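Local coordinates for putative histidine protein kinase (Rhodobacter sphaeroides, PDB 3KYJ) that probably relays chemoreceptor signals to the flagellar motors by autophosphorylation and phosphotransfer to CheB or CheY, this chain carrying its histidine phosphotransfer (Hpt) domain, at residues A[11-14]-A[15-18]; A[36-40]-A[41-45]; A[95-98]-A[99-103]. One frame throughout, in Å; residues are numbered along the deposited sequence.

Contact 1: A[11-14]-A[15-18]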
loop_
_atom_site.group_PDB
_atom_site.type_symbol
_atom_site.label_atom_id
_atom_site.label_comp_id
_atom_site.label_asym_id
_atom_site.label_seq_id
_atom_site.Cartn_x
_atom_site.Cartn_y
_atom_site.Cartn_z
ATOM N N GLU A 11 13.075 -10.213 9.068
ATOM C CA GLU A 11 12.549 -8.885 9.336
ATOM C C GLU A 11 11.234 -8.610 8.598
ATOM O O GLU A 11 10.320 -8.050 9.168
ATOM C CB GLU A 11 13.593 -7.810 8.989
ATOM C CG GLU A 11 13.138 -6.410 9.365
ATOM C CD GLU A 11 14.115 -5.301 8.958
ATOM O OE1 GLU A 11 15.198 -5.584 8.402
ATOM O OE2 GLU A 11 13.780 -4.124 9.194
ATOM N N ILE A 12 11.118 -9.021 7.345
ATOM C CA ILE A 12 9.902 -8.711 6.612
ATOM C C ILE A 12 8.729 -9.541 7.123
ATOM O O ILE A 12 7.613 -9.044 7.186
ATOM C CB ILE A 12 10.093 -8.818 5.080
ATOM C CG1 ILE A 12 8.897 -8.180 4.365
ATOM C CG2 ILE A 12 10.286 -10.257 4.631
ATOM C CD1 ILE A 12 9.148 -7.861 2.897
ATOM N N TRP A 13 8.974 -10.782 7.539
ATOM C CA TRP A 13 7.893 -11.574 8.113
ATOM C C TRP A 13 7.442 -11.021 9.475
ATOM O O TRP A 13 6.257 -11.034 9.785
ATOM C CB TRP A 13 8.260 -13.072 8.178
ATOM C CG TRP A 13 8.104 -13.709 6.845
ATOM C CD1 TRP A 13 9.092 -14.031 5.962
ATOM C CD2 TRP A 13 6.872 -14.034 6.203
ATOM N NE1 TRP A 13 8.548 -14.558 4.820
ATOM C CE2 TRP A 13 7.184 -14.555 4.941
ATOM C CE3 TRP A 13 5.527 -13.920 6.572
ATOM C CZ2 TRP A 13 6.203 -14.997 4.051
ATOM C CZ3 TRP A 13 4.556 -14.376 5.689
ATOM C CH2 TRP A 13 4.905 -14.899 4.437
ATOM N N ALA A 14 8.386 -10.520 10.270
ATOM C CA ALA A 14 8.051 -9.877 11.536
ATOM C C ALA A 14 7.187 -8.642 11.289
ATOM O O ALA A 14 6.198 -8.414 11.971
ATOM C CB ALA A 14 9.300 -9.495 12.288
ATOM N N LEU A 15 7.566 -7.852 10.290
ATOM C CA LEU A 15 6.819 -6.651 9.957
ATOM C C LEU A 15 5.434 -6.991 9.406
ATOM O O LEU A 15 4.460 -6.314 9.699
ATOM C CB LEU A 15 7.613 -5.813 8.965
ATOM C CG LEU A 15 6.946 -4.519 8.552
ATOM C CD1 LEU A 15 6.771 -3.640 9.794
ATOM C CD2 LEU A 15 7.807 -3.816 7.500
ATOM N N TYR A 16 5.338 -8.045 8.613
ATOM C CA TYR A 16 4.033 -8.477 8.118
ATOM C C TYR A 16 3.080 -8.761 9.275
ATOM O O TYR A 16 1.924 -8.357 9.269
ATOM C CB TYR A 16 4.224 -9.710 7.242
ATOM C CG TYR A 16 2.974 -10.439 6.849
ATOM C CD1 TYR A 16 2.128 -9.945 5.855
ATOM C CD2 TYR A 16 2.669 -11.669 7.437
ATOM C CE1 TYR A 16 0.987 -10.651 5.479
ATOM C CE2 TYR A 16 1.535 -12.356 7.086
ATOM C CZ TYR A 16 0.715 -11.856 6.108
ATOM O OH TYR A 16 -0.392 -12.591 5.754
ATOM N N ALA A 17 3.573 -9.448 10.291
ATOM C CA ALA A 17 2.730 -9.795 11.421
ATOM C C ALA A 17 2.358 -8.561 12.241
ATOM O O ALA A 17 1.207 -8.418 12.658
ATOM C CB ALA A 17 3.425 -10.845 12.281
ATOM N N ASP A 18 3.318 -7.674 12.469
ATOM C CA ASP A 18 3.098 -6.510 13.315
ATOM C C ASP A 18 2.197 -5.505 12.609
ATOM O O ASP A 18 1.205 -5.093 13.161
ATOM C CB ASP A 18 4.430 -5.856 13.690
ATOM C CG ASP A 18 4.276 -4.756 14.718
ATOM O OD1 ASP A 18 3.213 -4.678 15.361
ATOM O OD2 ASP A 18 5.234 -3.977 14.898
#

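Contact 2: A[36-40]-A[41-45]. With NA (sodium ion), chain C.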
loop_
_atom_site.group_PDB
_atom_site.type_symbol
_atom_site.label_atom_id
_atom_site.label_comp_id
_atom_site.label_asym_id
_atom_site.label_seq_id
_atom_site.Cartn_x
_atom_site.Cartn_y
_atom_site.Cartn_z
ATOM N N ALA A 36 -21.872 0.037 17.237
ATOM C CA ALA A 36 -22.346 0.737 18.429
ATOM C C ALA A 36 -23.147 2.007 18.091
ATOM O O ALA A 36 -23.623 2.700 18.989
ATOM C CB ALA A 36 -21.183 1.085 19.314
ATOM N N GLY A 37 -23.293 2.317 16.811
ATOM C CA GLY A 37 -24.136 3.431 16.405
ATOM C C GLY A 37 -23.409 4.711 16.050
ATOM O O GLY A 37 -24.021 5.766 15.922
ATOM N N GLU A 38 -22.099 4.645 15.864
ATOM C CA GLU A 38 -21.381 5.812 15.382
ATOM C C GLU A 38 -21.624 5.947 13.889
ATOM O O GLU A 38 -22.010 5.003 13.232
ATOM C CB GLU A 38 -19.880 5.715 15.689
ATOM C CG GLU A 38 -19.633 5.615 17.187
ATOM C CD GLU A 38 -18.213 5.893 17.586
ATOM O OE1 GLU A 38 -17.410 6.317 16.733
ATOM O OE2 GLU A 38 -17.902 5.686 18.769
ATOM N N ASP A 39 -21.378 7.130 13.361
ATOM C CA ASP A 39 -21.697 7.429 11.992
ATOM C C ASP A 39 -20.638 6.944 10.995
ATOM O O ASP A 39 -19.420 7.036 11.223
ATOM C CB ASP A 39 -21.887 8.940 11.875
ATOM C CG ASP A 39 -22.611 9.331 10.627
ATOM O OD1 ASP A 39 -23.799 9.718 10.680
ATOM O OD2 ASP A 39 -22.000 9.241 9.556
ATOM N N ALA A 40 -21.120 6.403 9.883
ATOM C CA ALA A 40 -20.263 5.998 8.770
ATOM C C ALA A 40 -19.283 7.074 8.311
ATOM O O ALA A 40 -18.180 6.769 7.873
ATOM C CB ALA A 40 -21.117 5.552 7.604
ATOM N N ALA A 41 -19.657 8.342 8.427
ATOM C CA ALA A 41 -18.816 9.432 7.964
ATOM C C ALA A 41 -17.455 9.404 8.643
ATOM O O ALA A 41 -16.469 9.774 8.048
ATOM C CB ALA A 41 -19.507 10.790 8.193
ATOM N N ALA A 42 -17.420 8.988 9.904
ATOM C CA ALA A 42 -16.183 8.976 10.683
ATOM C C ALA A 42 -15.357 7.711 10.482
ATOM O O ALA A 42 -14.186 7.669 10.850
ATOM C CB ALA A 42 -16.504 9.135 12.177
ATOM N N HIS A 43 -15.969 6.684 9.912
ATOM C CA HIS A 43 -15.345 5.357 9.950
ATOM C C HIS A 43 -15.073 4.704 8.608
ATOM O O HIS A 43 -14.229 3.812 8.545
ATOM C CB HIS A 43 -16.178 4.431 10.820
ATOM C CG HIS A 43 -16.167 4.826 12.255
ATOM N ND1 HIS A 43 -15.043 4.698 13.045
ATOM C CD2 HIS A 43 -17.101 5.440 13.019
ATOM C CE1 HIS A 43 -15.303 5.174 14.251
ATOM N NE2 HIS A 43 -16.542 5.633 14.259
ATOM N N VAL A 44 -15.746 5.114 7.534
ATOM C CA VAL A 44 -15.546 4.425 6.250
ATOM C C VAL A 44 -14.125 4.657 5.702
ATOM O O VAL A 44 -13.513 3.749 5.155
ATOM C CB VAL A 44 -16.673 4.791 5.237
ATOM C CG1 VAL A 44 -16.364 4.291 3.819
ATOM C CG2 VAL A 44 -17.989 4.186 5.712
ATOM N N GLY A 45 -13.582 5.854 5.886
ATOM C CA GLY A 45 -12.217 6.130 5.476
ATOM C C GLY A 45 -11.194 5.286 6.212
ATOM O O GLY A 45 -10.396 4.597 5.582
HETATM NA NA NA C . -23.799 9.423 8.244
#

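Contact 3: A[95-98]-A[99-103]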
loop_
_atom_site.group_PDB
_atom_site.type_symbol
_atom_site.label_atom_id
_atom_site.label_comp_id
_atom_site.label_asym_id
_atom_site.label_seq_id
_atom_site.Cartn_x
_atom_site.Cartn_y
_atom_site.Cartn_z
ATOM N N LEU A 95 -18.234 -7.778 7.330
ATOM C CA LEU A 95 -16.859 -7.307 7.478
ATOM C C LEU A 95 -16.273 -7.660 8.844
ATOM O O LEU A 95 -15.062 -7.868 8.942
ATOM C CB LEU A 95 -16.740 -5.824 7.185
ATOM C CG LEU A 95 -17.018 -5.413 5.742
ATOM C CD1 LEU A 95 -17.063 -3.890 5.578
ATOM C CD2 LEU A 95 -15.956 -6.027 4.815
ATOM N N LEU A 96 -17.100 -7.724 9.893
ATOM C CA LEU A 96 -16.634 -8.217 11.184
ATOM C C LEU A 96 -16.197 -9.693 11.058
ATOM O O LEU A 96 -15.154 -10.077 11.569
ATOM C CB LEU A 96 -17.694 -8.068 12.288
ATOM C CG LEU A 96 -17.687 -6.689 12.937
ATOM C CD1 LEU A 96 -18.926 -6.535 13.823
ATOM C CD2 LEU A 96 -16.412 -6.486 13.733
ATOM N N PHE A 97 -16.995 -10.502 10.361
ATOM C CA PHE A 97 -16.629 -11.887 10.070
ATOM C C PHE A 97 -15.322 -11.908 9.270
ATOM O O PHE A 97 -14.406 -12.684 9.565
ATOM C CB PHE A 97 -17.796 -12.555 9.306
ATOM C CG PHE A 97 -17.557 -13.983 8.885
ATOM C CD1 PHE A 97 -16.962 -14.890 9.728
ATOM C CD2 PHE A 97 -17.931 -14.391 7.628
ATOM C CE1 PHE A 97 -16.753 -16.221 9.316
ATOM C CE2 PHE A 97 -17.726 -15.704 7.217
ATOM C CZ PHE A 97 -17.130 -16.597 8.058
ATOM N N ALA A 98 -15.216 -11.031 8.277
ATOM C CA ALA A 98 -13.987 -10.937 7.503
ATOM C C ALA A 98 -12.792 -10.592 8.378
ATOM O O ALA A 98 -11.722 -11.156 8.196
ATOM C CB ALA A 98 -14.120 -9.960 6.367
ATOM N N SER A 99 -12.958 -9.680 9.333
ATOM C CA SER A 99 -11.828 -9.272 10.159
ATOM C C SER A 99 -11.349 -10.466 10.985
ATOM O O SER A 99 -10.140 -10.675 11.106
ATOM C CB SER A 99 -12.171 -8.047 11.027
ATOM O OG SER A 99 -13.054 -8.344 12.074
ATOM N N ASP A 100 -12.277 -11.268 11.511
ATOM C CA ASP A 100 -11.876 -12.438 12.289
ATOM C C ASP A 100 -11.162 -13.461 11.409
ATOM O O ASP A 100 -10.201 -14.093 11.844
ATOM C CB ASP A 100 -13.086 -13.089 12.960
ATOM C CG ASP A 100 -13.574 -12.315 14.167
ATOM O OD1 ASP A 100 -12.796 -11.509 14.739
ATOM O OD2 ASP A 100 -14.735 -12.541 14.553
ATOM N N THR A 101 -11.656 -13.620 10.188
ATOM C CA THR A 101 -11.093 -14.560 9.225
ATOM C C THR A 101 -9.680 -14.117 8.827
ATOM O O THR A 101 -8.734 -14.918 8.837
ATOM C CB THR A 101 -11.986 -14.658 7.983
ATOM O OG1 THR A 101 -13.279 -15.158 8.355
ATOM C CG2 THR A 101 -11.353 -15.599 6.939
ATOM N N LEU A 102 -9.530 -12.832 8.498
ATOM C CA LEU A 102 -8.216 -12.265 8.181
ATOM C C LEU A 102 -7.217 -12.395 9.335
ATOM O O LEU A 102 -6.040 -12.651 9.102
ATOM C CB LEU A 102 -8.358 -10.815 7.741
ATOM C CG LEU A 102 -9.085 -10.605 6.406
ATOM C CD1 LEU A 102 -9.344 -9.110 6.147
ATOM C CD2 LEU A 102 -8.365 -11.192 5.190
ATOM N N ARG A 103 -7.697 -12.267 10.570
ATOM C CA ARG A 103 -6.835 -12.372 11.745
ATOM C C ARG A 103 -6.280 -13.789 11.881
ATOM O O ARG A 103 -5.119 -13.974 12.231
ATOM C CB ARG A 103 -7.600 -11.995 13.017
ATOM C CG ARG A 103 -6.771 -12.088 14.300
ATOM C CD ARG A 103 -5.890 -10.869 14.506
ATOM N NE ARG A 103 -6.685 -9.657 14.694
ATOM C CZ ARG A 103 -6.182 -8.476 15.027
ATOM N NH1 ARG A 103 -4.877 -8.339 15.212
ATOM N NH2 ARG A 103 -6.992 -7.435 15.170
#

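Contact 1: A[11-14]-A[15-18]
The backbone N of Y16 donates to the carbonyl O of I12 over 2.9 Å, the shortest of four bonds that carry helix 10-35 from residues 11-14 into 15-18. The other three follow the same i to i+4 spacing: L15 N to E11 O, A17 N to W13 O and D18 N to A14 O. The series ranges only as far as the 3.2 Å between A17 N and W13 O, evidence of regular alpha-helical geometry. On this backbone sits an aromatic pair three residues apart. W13 and Y16 run side by side, pointing the same way, and their rings form an offset edge-to-face pair: the six-membered ring of W13 turns its edge to the face of Y16, with planes at 79° and centroids 5.3 Å apart. The touching atoms lie on the benzo side of the indole. Both CE3 and CZ3 of W13 approach CD2 of Y16, the CZ3 to CD2 distance being 3.7 Å, and W13 CZ3 also reaches CE2 of Y16 at 3.9 Å. The two rings reach each other with different first torsions. In W13, CG stands anti to the carbonyl carbon (chi1 -78°), whereas in Y16 it stands anti to the backbone N (chi1 169°). The far end of Y16 is anchored as well, because its OH is hydrogen-bonded to T109 OG1, so the ring is held at both its flank and its tip. Among its neighbours, the W13 ring rests on L61 and R113, Y16 meets L61, L63 and L106, and A17 packs on A110 of helix 89-112, while E11, I12, L15 and Y16 meet apolar side chains of the other protein in the assembly, so this end of helix 10-35 forms part of the interface.

Contact 2: A[36-40]-A[41-45]
D39 is the N-cap of helix 40-60, and its carboxylate joins a sodium ion to the first helical turn. Both oxygens bind the metal, OD2 of D39 at 2.2 Å and OD1 of D39 at 2.5 Å, which makes the carboxylate a bidentate ligand. OD2 has a second task. Through its anti lone pair it accepts from A41 N at 2.8 Å, an almost straight bond with an N-H...O angle of 169°. A single oxygen thus faces both a cation and a backbone amide at a helix start, surroundings that would be expected to stabilise its negative charge. CG of D39 lies anti to the backbone N (chi1 -163°), which carries the carboxylate to that amide. A42 N donates to D39 O over 3.1 Å, and A40 O accepts from both H43 N and V44 N, the latter in the carbonyl plane.

One shell out, the imidazole of H43 reaches back across the cap. Its NE2 donates to OE1 of E38 at 2.7 Å; the acceptor lies in the ring plane, but the ring nitrogen meets the carboxylate on the anti side, 32° out of its plane. With an alanine in place of H43, E38 OE1 would probably be left without this donor and the glutamate would be likely to turn more freely. Further out, the H43 ring packs on S30, A33 and L34 of helix 10-35, which places it against the preceding helix, and E38 also touches A33. That helix ends in a Schellman motif in which G37 takes a positive phi. The H43 ring presents another edge atom to the cap residue: CD2 of H43 lies 3.3 Å from D39 O, near the ring plane.

Contact 3: A[95-98]-A[99-103]
S99 OG donates to the carbonyl O of L96 at 2.8 Å, a side-chain hydroxyl bonded back to the preceding turn of helix 89-112 in the Hpt helical bundle. The same oxygen accepts the routine helical bond from D100 N, 3.1 Å from L96 O, so two donors grip it. For S99 this depends on a first torsion of 72°, which sets OG between the backbone N and the carbonyl carbon. The pattern recurs one residue along, though with different spacing. F97 O accepts from T101 N at 3.0 Å and also from T101 OG1 at 3.0 Å, the hydroxyl approaching from above the carbonyl plane. Here OG1 stands anti to the carbonyl carbon (chi1 -62°), and this turns it back toward F97. The straightest bond of the set runs from L102 N to A98 O, 2.8 Å long with an N-H...O angle of 173°.

Beyond the backbone, T101 OG1 sits over one face of the F97 phenyl ring, 3.7 Å above its plane and displaced toward the rim. Since the hydroxyl proton goes to F97 O, this is packing of oxygen against a ring face, not a hydrogen bond to the ring.

Around this stretch, helix 89-112 is packed by helices 10-35, 40-60, 64-82 and 122-135. F97, A98 and T101 pack on L124 of helix 122-135, whereas L95 contacts L31, L47, C73 and I77 from the other three. L96 lies on L31 and Q35, and L102 on F54 and R69. Most of these partners are apolar, Q35 and R69 being exceptions, and the buried S99 has its hydroxyl bonded within its own helix. The L102 side chain lies close over its own helix, CG of L102 being 3.2 Å from A98 O.

Overall arrangement
From the N terminus the three contacts come in series, none nesting in or crossing another, and each is local to one continuous stretch, so none closes a long loop. Contact 1 lies near the start of helix 10-35. Contact 2 spans the turn after that helix and the first turn of helix 40-60, its centre 30 Å from that of contact 1. Contact 3 lies midway along helix 89-112, its centre 6 Å from the centre of the chain. Its nearest atoms are about 7 Å from contact 1 and about 8 Å from contact 2. Helix 10-35 is the common thread: it carries contact 1, leads into contact 2 and packs against contact 3 through L31 and Q35.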